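Local coordinates for ribonucleoside triphosphate reductase (Lactobacillus leichmannii, PDB 1L1L), which probably reduces ribonucleoside triphosphates to the deoxyribonucleotides needed for DNA, using adenosylcobalamin (coenzyme B12) as the radical-generating cofactor of a class II reductase, at residues F150-K159 with R224-I235; S627-A636 with E657-Y668. All blocks are in the same frame, centred on the assembly; numbering follows the deposited sequence.

Interaction 1 of 2, residues F150-K159 with R224-I235. Unlike the reference sequence in segment 150-159: Phe-152 (reference Cys).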
loop_
_atom_site.group_PDB
_atom_site.type_symbol
_atom_site.label_atom_id
_atom_site.label_comp_id
_atom_site.label_asym_id
_atom_site.label_seq_id
_atom_site.Cartn_x
_atom_site.Cartn_y
_atom_site.Cartn_z
ATOM N N PHE A 150 -17.836 6.690 1.618
ATOM C CA PHE A 150 -16.884 7.736 1.963
ATOM C C PHE A 150 -16.406 7.541 3.393
ATOM O O PHE A 150 -15.255 7.855 3.723
ATOM C CB PHE A 150 -17.529 9.119 1.832
ATOM C CG PHE A 150 -18.014 9.430 0.448
ATOM C CD1 PHE A 150 -17.119 9.828 -0.543
ATOM C CD2 PHE A 150 -19.358 9.298 0.129
ATOM C CE1 PHE A 150 -17.556 10.093 -1.840
ATOM C CE2 PHE A 150 -19.810 9.558 -1.172
ATOM C CZ PHE A 150 -18.908 9.955 -2.158
ATOM N N SER A 151 -17.305 7.046 4.240
ATOM C CA SER A 151 -16.963 6.800 5.638
ATOM C C SER A 151 -15.963 5.654 5.713
ATOM O O SER A 151 -15.031 5.686 6.529
ATOM C CB SER A 151 -18.213 6.444 6.445
ATOM O OG SER A 151 -19.070 7.566 6.560
ATOM N N PHE A 152 -16.180 4.645 4.871
ATOM C CA PHE A 152 -15.305 3.475 4.820
ATOM C C PHE A 152 -13.912 3.935 4.412
ATOM O O PHE A 152 -12.914 3.628 5.073
ATOM C CB PHE A 152 -15.820 2.460 3.797
ATOM C CG PHE A 152 -14.964 1.231 3.694
ATOM C CD1 PHE A 152 -15.128 0.176 4.597
ATOM C CD2 PHE A 152 -13.931 1.162 2.764
ATOM C CE1 PHE A 152 -14.271 -0.924 4.575
ATOM C CE2 PHE A 152 -13.067 0.067 2.739
ATOM C CZ PHE A 152 -13.237 -0.974 3.643
ATOM N N LEU A 153 -13.844 4.675 3.306
ATOM C CA LEU A 153 -12.564 5.179 2.830
ATOM C C LEU A 153 -11.871 6.061 3.876
ATOM O O LEU A 153 -10.674 5.895 4.141
ATOM C CB LEU A 153 -12.763 5.963 1.528
ATOM C CG LEU A 153 -11.539 6.667 0.946
ATOM C CD1 LEU A 153 -11.440 6.374 -0.526
ATOM C CD2 LEU A 153 -11.655 8.151 1.191
ATOM N N PHE A 154 -12.625 6.991 4.464
ATOM C CA PHE A 154 -12.124 7.922 5.477
ATOM C C PHE A 154 -11.526 7.137 6.662
ATOM O O PHE A 154 -10.426 7.420 7.139
ATOM C CB PHE A 154 -13.294 8.793 5.965
ATOM C CG PHE A 154 -12.892 10.051 6.713
ATOM C CD1 PHE A 154 -11.562 10.429 6.857
ATOM C CD2 PHE A 154 -13.880 10.877 7.255
ATOM C CE1 PHE A 154 -11.215 11.601 7.524
ATOM C CE2 PHE A 154 -13.548 12.051 7.923
ATOM C CZ PHE A 154 -12.210 12.419 8.061
ATOM N N ASP A 155 -12.259 6.133 7.108
ATOM C CA ASP A 155 -11.823 5.326 8.254
ATOM C C ASP A 155 -10.515 4.566 7.981
ATOM O O ASP A 155 -9.535 4.719 8.713
ATOM C CB ASP A 155 -12.954 4.366 8.653
ATOM C CG ASP A 155 -12.653 3.604 9.940
ATOM O OD1 ASP A 155 -12.141 4.232 10.881
ATOM O OD2 ASP A 155 -12.943 2.391 9.996
ATOM N N GLU A 156 -10.486 3.780 6.913
ATOM C CA GLU A 156 -9.290 3.013 6.579
ATOM C C GLU A 156 -8.107 3.938 6.313
ATOM O O GLU A 156 -6.960 3.612 6.646
ATOM C CB GLU A 156 -9.557 2.111 5.378
ATOM C CG GLU A 156 -10.641 1.071 5.610
ATOM C CD GLU A 156 -10.450 0.276 6.908
ATOM O OE1 GLU A 156 -9.285 0.032 7.302
ATOM O OE2 GLU A 156 -11.474 -0.110 7.518
ATOM N N LEU A 157 -8.368 5.098 5.707
ATOM C CA LEU A 157 -7.290 6.048 5.466
ATOM C C LEU A 157 -6.732 6.573 6.801
ATOM O O LEU A 157 -5.525 6.723 6.955
ATOM C CB LEU A 157 -7.775 7.244 4.617
ATOM C CG LEU A 157 -7.938 7.066 3.096
ATOM C CD1 LEU A 157 -8.650 8.319 2.484
ATOM C CD2 LEU A 157 -6.580 6.852 2.461
ATOM N N MET A 158 -7.597 6.874 7.762
ATOM C CA MET A 158 -7.095 7.391 9.028
ATOM C C MET A 158 -6.353 6.300 9.806
ATOM O O MET A 158 -5.537 6.610 10.660
ATOM C CB MET A 158 -8.220 7.973 9.877
ATOM C CG MET A 158 -8.578 9.397 9.470
ATOM S SD MET A 158 -9.652 10.122 10.671
ATOM C CE MET A 158 -11.121 9.145 10.405
ATOM N N LYS A 159 -6.649 5.041 9.496
ATOM C CA LYS A 159 -5.989 3.904 10.141
ATOM C C LYS A 159 -4.662 3.613 9.426
ATOM O O LYS A 159 -4.040 2.567 9.639
ATOM C CB LYS A 159 -6.889 2.666 10.108
ATOM C CG LYS A 159 -8.121 2.751 11.024
ATOM C CD LYS A 159 -9.088 1.610 10.746
ATOM C CE LYS A 159 -10.275 1.644 11.684
ATOM N NZ LYS A 159 -11.284 0.588 11.359
ATOM N N ARG A 224 -11.156 9.197 16.064
ATOM C CA ARG A 224 -11.206 8.959 14.625
ATOM C C ARG A 224 -12.657 8.824 14.189
ATOM O O ARG A 224 -13.056 9.378 13.166
ATOM C CB ARG A 224 -10.430 7.684 14.258
ATOM C CG ARG A 224 -10.885 6.997 12.956
ATOM C CD ARG A 224 -9.933 5.860 12.553
ATOM N NE ARG A 224 -9.715 4.908 13.647
ATOM C CZ ARG A 224 -10.608 4.020 14.071
ATOM N NH1 ARG A 224 -11.803 3.933 13.496
ATOM N NH2 ARG A 224 -10.315 3.227 15.096
ATOM N N GLU A 225 -13.445 8.085 14.966
ATOM C CA GLU A 225 -14.851 7.893 14.640
ATOM C C GLU A 225 -15.584 9.231 14.628
ATOM O O GLU A 225 -16.497 9.448 13.824
ATOM C CB GLU A 225 -15.507 6.945 15.649
ATOM C CG GLU A 225 -14.803 5.602 15.771
ATOM C CD GLU A 225 -13.390 5.741 16.321
ATOM O OE1 GLU A 225 -13.232 6.333 17.406
ATOM O OE2 GLU A 225 -12.437 5.265 15.667
ATOM N N GLY A 226 -15.189 10.130 15.523
ATOM C CA GLY A 226 -15.829 11.433 15.579
ATOM C C GLY A 226 -15.690 12.143 14.243
ATOM O O GLY A 226 -16.636 12.764 13.762
ATOM N N TRP A 227 -14.500 12.037 13.653
ATOM C CA TRP A 227 -14.181 12.652 12.363
ATOM C C TRP A 227 -15.020 12.055 11.244
ATOM O O TRP A 227 -15.570 12.788 10.410
ATOM C CB TRP A 227 -12.694 12.453 12.034
ATOM C CG TRP A 227 -11.754 13.387 12.747
ATOM C CD1 TRP A 227 -11.810 13.771 14.054
ATOM C CD2 TRP A 227 -10.599 14.029 12.191
ATOM N NE1 TRP A 227 -10.769 14.611 14.348
ATOM C CE2 TRP A 227 -10.006 14.785 13.224
ATOM C CE3 TRP A 227 -10.007 14.036 10.918
ATOM C CZ2 TRP A 227 -8.847 15.541 13.026
ATOM C CZ3 TRP A 227 -8.857 14.788 10.718
ATOM C CH2 TRP A 227 -8.288 15.531 11.768
ATOM N N VAL A 228 -15.107 10.728 11.223
ATOM C CA VAL A 228 -15.878 10.009 10.215
ATOM C C VAL A 228 -17.373 10.349 10.293
ATOM O O VAL A 228 -17.984 10.708 9.285
ATOM C CB VAL A 228 -15.708 8.472 10.358
ATOM C CG1 VAL A 228 -16.623 7.747 9.364
ATOM C CG2 VAL A 228 -14.242 8.082 10.103
ATOM N N LEU A 229 -17.948 10.234 11.489
ATOM C CA LEU A 229 -19.366 10.529 11.696
ATOM C C LEU A 229 -19.737 11.969 11.316
ATOM O O LEU A 229 -20.842 12.218 10.821
ATOM C CB LEU A 229 -19.755 10.252 13.159
ATOM C CG LEU A 229 -19.638 8.790 13.608
ATOM C CD1 LEU A 229 -19.996 8.658 15.077
ATOM C CD2 LEU A 229 -20.538 7.917 12.755
ATOM N N ALA A 230 -18.814 12.905 11.533
ATOM C CA ALA A 230 -19.056 14.314 11.216
ATOM C C ALA A 230 -19.113 14.557 9.703
ATOM O O ALA A 230 -19.857 15.425 9.219
ATOM C CB ALA A 230 -17.983 15.166 11.830
ATOM N N ASN A 231 -18.314 13.809 8.956
ATOM C CA ASN A 231 -18.316 13.950 7.506
ATOM C C ASN A 231 -19.537 13.197 6.990
ATOM O O ASN A 231 -20.163 13.607 6.008
ATOM C CB ASN A 231 -17.031 13.366 6.906
ATOM C CG ASN A 231 -17.003 13.449 5.390
ATOM O OD1 ASN A 231 -17.036 14.537 4.813
ATOM N ND2 ASN A 231 -16.940 12.294 4.736
ATOM N N ALA A 232 -19.883 12.104 7.671
ATOM C CA ALA A 232 -21.037 11.288 7.293
ATOM C C ALA A 232 -22.335 12.081 7.457
ATOM O O ALA A 232 -23.246 11.993 6.620
ATOM C CB ALA A 232 -21.092 10.016 8.142
ATOM N N LEU A 233 -22.405 12.850 8.542
ATOM C CA LEU A 233 -23.567 13.685 8.836
ATOM C C LEU A 233 -23.692 14.767 7.762
ATOM O O LEU A 233 -24.752 14.935 7.157
ATOM C CB LEU A 233 -23.409 14.335 10.219
ATOM C CG LEU A 233 -24.462 15.368 10.638
ATOM C CD1 LEU A 233 -25.842 14.730 10.604
ATOM C CD2 LEU A 233 -24.133 15.907 12.037
ATOM N N LEU A 234 -22.598 15.490 7.531
ATOM C CA LEU A 234 -22.557 16.548 6.525
ATOM C C LEU A 234 -23.036 16.068 5.152
ATOM O O LEU A 234 -23.808 16.756 4.477
ATOM C CB LEU A 234 -21.138 17.096 6.385
ATOM C CG LEU A 234 -20.960 18.087 5.232
ATOM C CD1 LEU A 234 -21.877 19.296 5.447
ATOM C CD2 LEU A 234 -19.512 18.522 5.142
ATOM N N ILE A 235 -22.563 14.896 4.736
ATOM C CA ILE A 235 -22.945 14.337 3.451
ATOM C C ILE A 235 -24.416 13.914 3.407
ATOM O O ILE A 235 -25.166 14.333 2.519
ATOM C CB ILE A 235 -22.066 13.110 3.095
ATOM C CG1 ILE A 235 -20.626 13.556 2.825
ATOM C CG2 ILE A 235 -22.636 12.403 1.884
ATOM C CD1 ILE A 235 -19.635 12.397 2.681
HETATM O O HOH W 1 -17.427 10.095 6.565
#
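Val-228 enters a hole between Ser-151, Phe-154, Asp-155 and Met-158, a knob-into-hole fit between two nearly antiparallel helices. The segment axes approach to 9.5 Å at 157°. Helix 224-236 falls in the insertion region of B12-dependent reductases. Helix 148-158 packs on strand 162-166 of the larger mixed sheet, so the contact probably joins the insertion region to a helix packed on that sheet. The two methyls of Val-228 part company: CG1 lies 3.6 Å from Ser-151 CB, while CG2 turns to Met-158 CE and Phe-154 CD2. Met-158 is bent at its last torsion (chi3 -68°), which brings CE back over one face of the Phe-154 ring. Its sulfur makes an oblique Met-aromatic contact, with SD 4.8 Å from the centroid of the Trp-227 six-membered ring. Phe-154 CZ meets the same indole at its edge, 4.0 Å from Trp-227 CE3.

Charges close one end. Arg-224 NH1 gives a bent bond of 131° to the syn lone pair of Asp-155 OD1, at 2.7 Å. The same NH1 makes a salt bridge to Glu-225 OE2. Lys-159 CE lies over one guanidinium face and Glu-225 CD over the other. Lys-159 NZ bonds to Asp-155 OD2 and also pairs with Asp-456 and Asp-114. It comes to 4.0 Å from Arg-224 NH1, which the four surrounding carboxylates probably offset. Trp-457 NE1 adds a further bond to Asp-155 OD2, so both carboxylate oxygens are held.

Farther along, Phe-150 CB packs on Ile-235 CD1. Ser-151 OG bonds to Tyr-129 OH and Ser-147 O. It also meets a water that donates to Val-228 O at 2.8 Å and accepts from Asn-231 ND2 at 2.9 Å.

Interaction 2 of 2, residues S627-A636 with E657-Y668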
loop_
_atom_site.group_PDB
_atom_site.type_symbol
_atom_site.label_atom_id
_atom_site.label_comp_id
_atom_site.label_asym_id
_atom_site.label_seq_id
_atom_site.Cartn_x
_atom_site.Cartn_y
_atom_site.Cartn_z
ATOM N N SER A 627 13.999 -2.228 -22.624
ATOM C CA SER A 627 12.975 -1.776 -23.554
ATOM C C SER A 627 11.567 -1.896 -22.983
ATOM O O SER A 627 11.286 -2.753 -22.150
ATOM C CB SER A 627 13.055 -2.568 -24.858
ATOM O OG SER A 627 12.497 -3.857 -24.686
ATOM N N ILE A 628 10.670 -1.033 -23.448
ATOM C CA ILE A 628 9.296 -1.078 -22.971
ATOM C C ILE A 628 8.691 -2.439 -23.340
ATOM O O ILE A 628 7.968 -3.040 -22.554
ATOM C CB ILE A 628 8.461 0.084 -23.573
ATOM C CG1 ILE A 628 7.044 0.063 -22.996
ATOM C CG2 ILE A 628 8.458 0.006 -25.095
ATOM C CD1 ILE A 628 6.168 1.213 -23.482
ATOM N N ALA A 629 9.021 -2.941 -24.526
ATOM C CA ALA A 629 8.498 -4.234 -24.960
ATOM C C ALA A 629 8.885 -5.349 -23.993
ATOM O O ALA A 629 8.073 -6.224 -23.674
ATOM C CB ALA A 629 9.004 -4.568 -26.362
ATOM N N GLU A 630 10.126 -5.323 -23.521
ATOM C CA GLU A 630 10.575 -6.358 -22.592
ATOM C C GLU A 630 9.923 -6.248 -21.220
ATOM O O GLU A 630 9.692 -7.255 -20.558
ATOM C CB GLU A 630 12.098 -6.329 -22.427
ATOM C CG GLU A 630 12.596 -7.552 -21.676
ATOM C CD GLU A 630 14.094 -7.553 -21.468
ATOM O OE1 GLU A 630 14.809 -6.937 -22.292
ATOM O OE2 GLU A 630 14.549 -8.185 -20.489
ATOM N N GLN A 631 9.642 -5.029 -20.772
ATOM C CA GLN A 631 9.002 -4.854 -19.477
ATOM C C GLN A 631 7.588 -5.438 -19.517
ATOM O O GLN A 631 7.162 -6.097 -18.575
ATOM C CB GLN A 631 8.971 -3.367 -19.094
ATOM C CG GLN A 631 10.351 -2.800 -18.806
ATOM C CD GLN A 631 10.331 -1.349 -18.361
ATOM O OE1 GLN A 631 9.756 -1.008 -17.324
ATOM N NE2 GLN A 631 10.969 -0.488 -19.137
ATOM N N PHE A 632 6.855 -5.188 -20.602
ATOM C CA PHE A 632 5.509 -5.747 -20.747
ATOM C C PHE A 632 5.585 -7.278 -20.692
ATOM O O PHE A 632 4.840 -7.926 -19.944
ATOM C CB PHE A 632 4.897 -5.316 -22.086
ATOM C CG PHE A 632 4.026 -4.099 -21.993
ATOM C CD1 PHE A 632 2.663 -4.222 -21.725
ATOM C CD2 PHE A 632 4.556 -2.832 -22.200
ATOM C CE1 PHE A 632 1.836 -3.090 -21.673
ATOM C CE2 PHE A 632 3.738 -1.699 -22.151
ATOM C CZ PHE A 632 2.379 -1.830 -21.889
ATOM N N ALA A 633 6.495 -7.855 -21.483
ATOM C CA ALA A 633 6.659 -9.310 -21.518
ATOM C C ALA A 633 6.986 -9.879 -20.145
ATOM O O ALA A 633 6.487 -10.940 -19.773
ATOM C CB ALA A 633 7.757 -9.703 -22.507
ATOM N N THR A 634 7.816 -9.170 -19.385
ATOM C CA THR A 634 8.188 -9.649 -18.058
ATOM C C THR A 634 6.984 -9.657 -17.117
ATOM O O THR A 634 6.771 -10.623 -16.385
ATOM C CB THR A 634 9.314 -8.785 -17.464
ATOM O OG1 THR A 634 10.434 -8.798 -18.355
ATOM C CG2 THR A 634 9.734 -9.309 -16.116
ATOM N N GLN A 635 6.192 -8.582 -17.130
ATOM C CA GLN A 635 5.007 -8.532 -16.290
ATOM C C GLN A 635 4.049 -9.645 -16.717
ATOM O O GLN A 635 3.455 -10.317 -15.881
ATOM C CB GLN A 635 4.309 -7.166 -16.414
ATOM C CG GLN A 635 2.880 -7.136 -15.863
ATOM C CD GLN A 635 2.196 -5.776 -16.050
ATOM O OE1 GLN A 635 2.302 -5.159 -17.109
ATOM N NE2 GLN A 635 1.481 -5.321 -15.030
ATOM N N ALA A 636 3.909 -9.834 -18.025
ATOM C CA ALA A 636 3.014 -10.859 -18.569
ATOM C C ALA A 636 3.429 -12.260 -18.134
ATOM O O ALA A 636 2.582 -13.116 -17.864
ATOM C CB ALA A 636 2.985 -10.776 -20.091
ATOM N N GLU A 657 10.183 5.879 -27.118
ATOM C CA GLU A 657 9.421 4.631 -27.078
ATOM C C GLU A 657 7.925 4.900 -26.961
ATOM O O GLU A 657 7.109 3.981 -27.065
ATOM C CB GLU A 657 9.860 3.766 -25.891
ATOM C CG GLU A 657 11.263 3.211 -25.999
ATOM C CD GLU A 657 11.645 2.367 -24.795
ATOM O OE1 GLU A 657 11.634 2.912 -23.673
ATOM O OE2 GLU A 657 11.954 1.165 -24.975
ATOM N N GLY A 658 7.571 6.161 -26.735
ATOM C CA GLY A 658 6.171 6.525 -26.589
ATOM C C GLY A 658 5.292 6.048 -27.730
ATOM O O GLY A 658 4.086 5.856 -27.566
ATOM N N ASP A 659 5.907 5.859 -28.892
ATOM C CA ASP A 659 5.204 5.407 -30.085
ATOM C C ASP A 659 4.786 3.959 -29.955
ATOM O O ASP A 659 4.056 3.445 -30.799
ATOM C CB ASP A 659 6.109 5.550 -31.309
ATOM C CG ASP A 659 6.554 6.974 -31.532
ATOM O OD1 ASP A 659 5.717 7.798 -31.967
ATOM O OD2 ASP A 659 7.740 7.274 -31.259
ATOM N N GLN A 660 5.245 3.300 -28.893
ATOM C CA GLN A 660 4.931 1.897 -28.683
ATOM C C GLN A 660 3.901 1.624 -27.598
ATOM O O GLN A 660 3.404 0.511 -27.495
ATOM C CB GLN A 660 6.203 1.126 -28.343
ATOM C CG GLN A 660 7.253 1.109 -29.427
ATOM C CD GLN A 660 8.506 0.395 -28.964
ATOM O OE1 GLN A 660 8.450 -0.748 -28.521
ATOM N NE2 GLN A 660 9.643 1.071 -29.058
ATOM N N VAL A 661 3.582 2.633 -26.794
ATOM C CA VAL A 661 2.624 2.470 -25.703
ATOM C C VAL A 661 1.254 1.927 -26.117
ATOM O O VAL A 661 0.770 0.952 -25.535
ATOM C CB VAL A 661 2.423 3.808 -24.935
ATOM C CG1 VAL A 661 1.396 3.629 -23.819
ATOM C CG2 VAL A 661 3.757 4.278 -24.363
ATOM N N GLU A 662 0.625 2.548 -27.111
ATOM C CA GLU A 662 -0.693 2.097 -27.548
ATOM C C GLU A 662 -0.617 0.678 -28.099
ATOM O O GLU A 662 -1.488 -0.142 -27.829
ATOM C CB GLU A 662 -1.266 3.023 -28.634
ATOM C CG GLU A 662 -2.790 2.901 -28.763
ATOM C CD GLU A 662 -3.300 3.108 -30.174
ATOM O OE1 GLU A 662 -3.000 4.161 -30.781
ATOM O OE2 GLU A 662 -4.017 2.211 -30.674
ATOM N N SER A 663 0.440 0.406 -28.859
ATOM C CA SER A 663 0.662 -0.901 -29.481
ATOM C C SER A 663 0.794 -2.030 -28.463
ATOM O O SER A 663 0.191 -3.096 -28.611
ATOM C CB SER A 663 1.941 -0.876 -30.329
ATOM O OG SER A 663 1.982 0.245 -31.191
ATOM N N LEU A 664 1.602 -1.796 -27.434
ATOM C CA LEU A 664 1.807 -2.811 -26.415
ATOM C C LEU A 664 0.571 -3.011 -25.553
ATOM O O LEU A 664 0.269 -4.134 -25.156
ATOM C CB LEU A 664 3.033 -2.461 -25.563
ATOM C CG LEU A 664 4.330 -2.678 -26.358
ATOM C CD1 LEU A 664 5.489 -1.909 -25.729
ATOM C CD2 LEU A 664 4.624 -4.174 -26.432
ATOM N N LEU A 665 -0.151 -1.936 -25.251
ATOM C CA LEU A 665 -1.365 -2.080 -24.460
ATOM C C LEU A 665 -2.339 -2.982 -25.230
ATOM O O LEU A 665 -2.994 -3.862 -24.655
ATOM C CB LEU A 665 -2.010 -0.710 -24.195
ATOM C CG LEU A 665 -1.271 0.157 -23.166
ATOM C CD1 LEU A 665 -1.766 1.605 -23.211
ATOM C CD2 LEU A 665 -1.466 -0.462 -21.775
ATOM N N ARG A 666 -2.429 -2.773 -26.540
ATOM C CA ARG A 666 -3.322 -3.596 -27.345
ATOM C C ARG A 666 -2.807 -5.029 -27.384
ATOM O O ARG A 666 -3.566 -5.984 -27.201
ATOM C CB ARG A 666 -3.433 -3.046 -28.773
ATOM C CG ARG A 666 -4.073 -1.664 -28.867
ATOM C CD ARG A 666 -4.656 -1.418 -30.258
ATOM N NE ARG A 666 -3.716 -1.758 -31.324
ATOM C CZ ARG A 666 -2.641 -1.039 -31.636
ATOM N NH1 ARG A 666 -2.365 0.072 -30.967
ATOM N NH2 ARG A 666 -1.837 -1.435 -32.614
ATOM N N GLN A 667 -1.509 -5.183 -27.601
ATOM C CA GLN A 667 -0.933 -6.520 -27.683
ATOM C C GLN A 667 -1.240 -7.403 -26.483
ATOM O O GLN A 667 -1.542 -8.581 -26.642
ATOM C CB GLN A 667 0.585 -6.452 -27.872
ATOM C CG GLN A 667 1.172 -7.796 -28.280
ATOM C CD GLN A 667 2.677 -7.778 -28.424
ATOM O OE1 GLN A 667 3.268 -6.769 -28.821
ATOM N NE2 GLN A 667 3.309 -8.913 -28.122
ATOM N N TYR A 668 -1.169 -6.842 -25.281
ATOM C CA TYR A 668 -1.417 -7.633 -24.085
ATOM C C TYR A 668 -2.821 -7.537 -23.490
ATOM O O TYR A 668 -3.027 -7.870 -22.320
ATOM C CB TYR A 668 -0.371 -7.290 -23.017
ATOM C CG TYR A 668 1.028 -7.744 -23.388
ATOM C CD1 TYR A 668 1.880 -6.932 -24.134
ATOM C CD2 TYR A 668 1.486 -9.005 -23.014
ATOM C CE1 TYR A 668 3.164 -7.369 -24.502
ATOM C CE2 TYR A 668 2.755 -9.450 -23.372
ATOM C CZ TYR A 668 3.586 -8.633 -24.113
ATOM O OH TYR A 668 4.835 -9.091 -24.455
HETATM O O HOH W 2 10.489 -2.073 -27.201
#
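Phe-632 lays one ring face over Leu-664, whose CB stands 3.7 Å from the ring centroid and 15° off the normal, a CH-pi contact. It lies at the middle of a near-parallel helix pair, 628-641 with 661-667, whose segment axes are 10.6 Å apart and inclined by 21°. Helix 661-667 links the parallel neighbouring strands 650-653 and 674-679 in a beta-alpha-beta crossover. Ile-628 and Phe-632 both touch Ile-651, so helix 628-641 also packs on strand 650-653 of the larger mixed sheet.

Leu-665 CD2 comes to the edge of the Phe-632 ring, near CZ. The Tyr-668 ring is nearly parallel to that of Phe-632 but slid aside, with little overlap. Instead, Tyr-668 CE1 lies 3.6 Å from Phe-632 CB. The other side of the phenol, at CE2, touches Ala-636 CB, and its OH reaches over Ala-633. The tyrosine thus lies along helix 628-641. Pro-508 of strand 504-510 also touches Tyr-668 and Ala-633.

Toward the helix start, Ile-628 takes over the packing. A chi1 of -177° sends CG1 away from the backbone N, and CD1 at its end reaches Val-661 CG2. The CG2 branch meets Leu-664 CD1 at 3.6 Å. Polar groups hold the first turn. Ser-627 is the N-cap, its OG accepting from Glu-630 N. Glu-657 OE2 takes the N-H of Ile-628 at 3.0 Å, from above the carboxylate plane; its negative charge probably also suits the helix N-terminus. Glu-657 OE1 accepts from Gln-654 N, which helps to position the carboxylate. One water accepts from Ala-629 N at 3.2 Å and donates to Gln-660 OE1 at 2.8 Å.

In the fold
Interactions 1 and 2 are separate packing sites. Their centres are about 40 Å apart, their nearest atoms about 23 Å, and they lie on opposite sides of the chain's centre. In sequence, interaction 1 closes before interaction 2 opens. Both adjoin the same mixed sheet, which probably belongs to the ten-stranded alpha-beta barrel of this enzyme. Segment 150-159 packs against strand 162-166; segment 627-636 packs against strand 650-653. The helix pairs also differ in sense, nearly antiparallel in interaction 1 and nearly parallel in interaction 2. The disulfide Cys-119 to Cys-419 is probably the oxidised redox pair of the active site, as in other reductases of the family. Neither contact includes it.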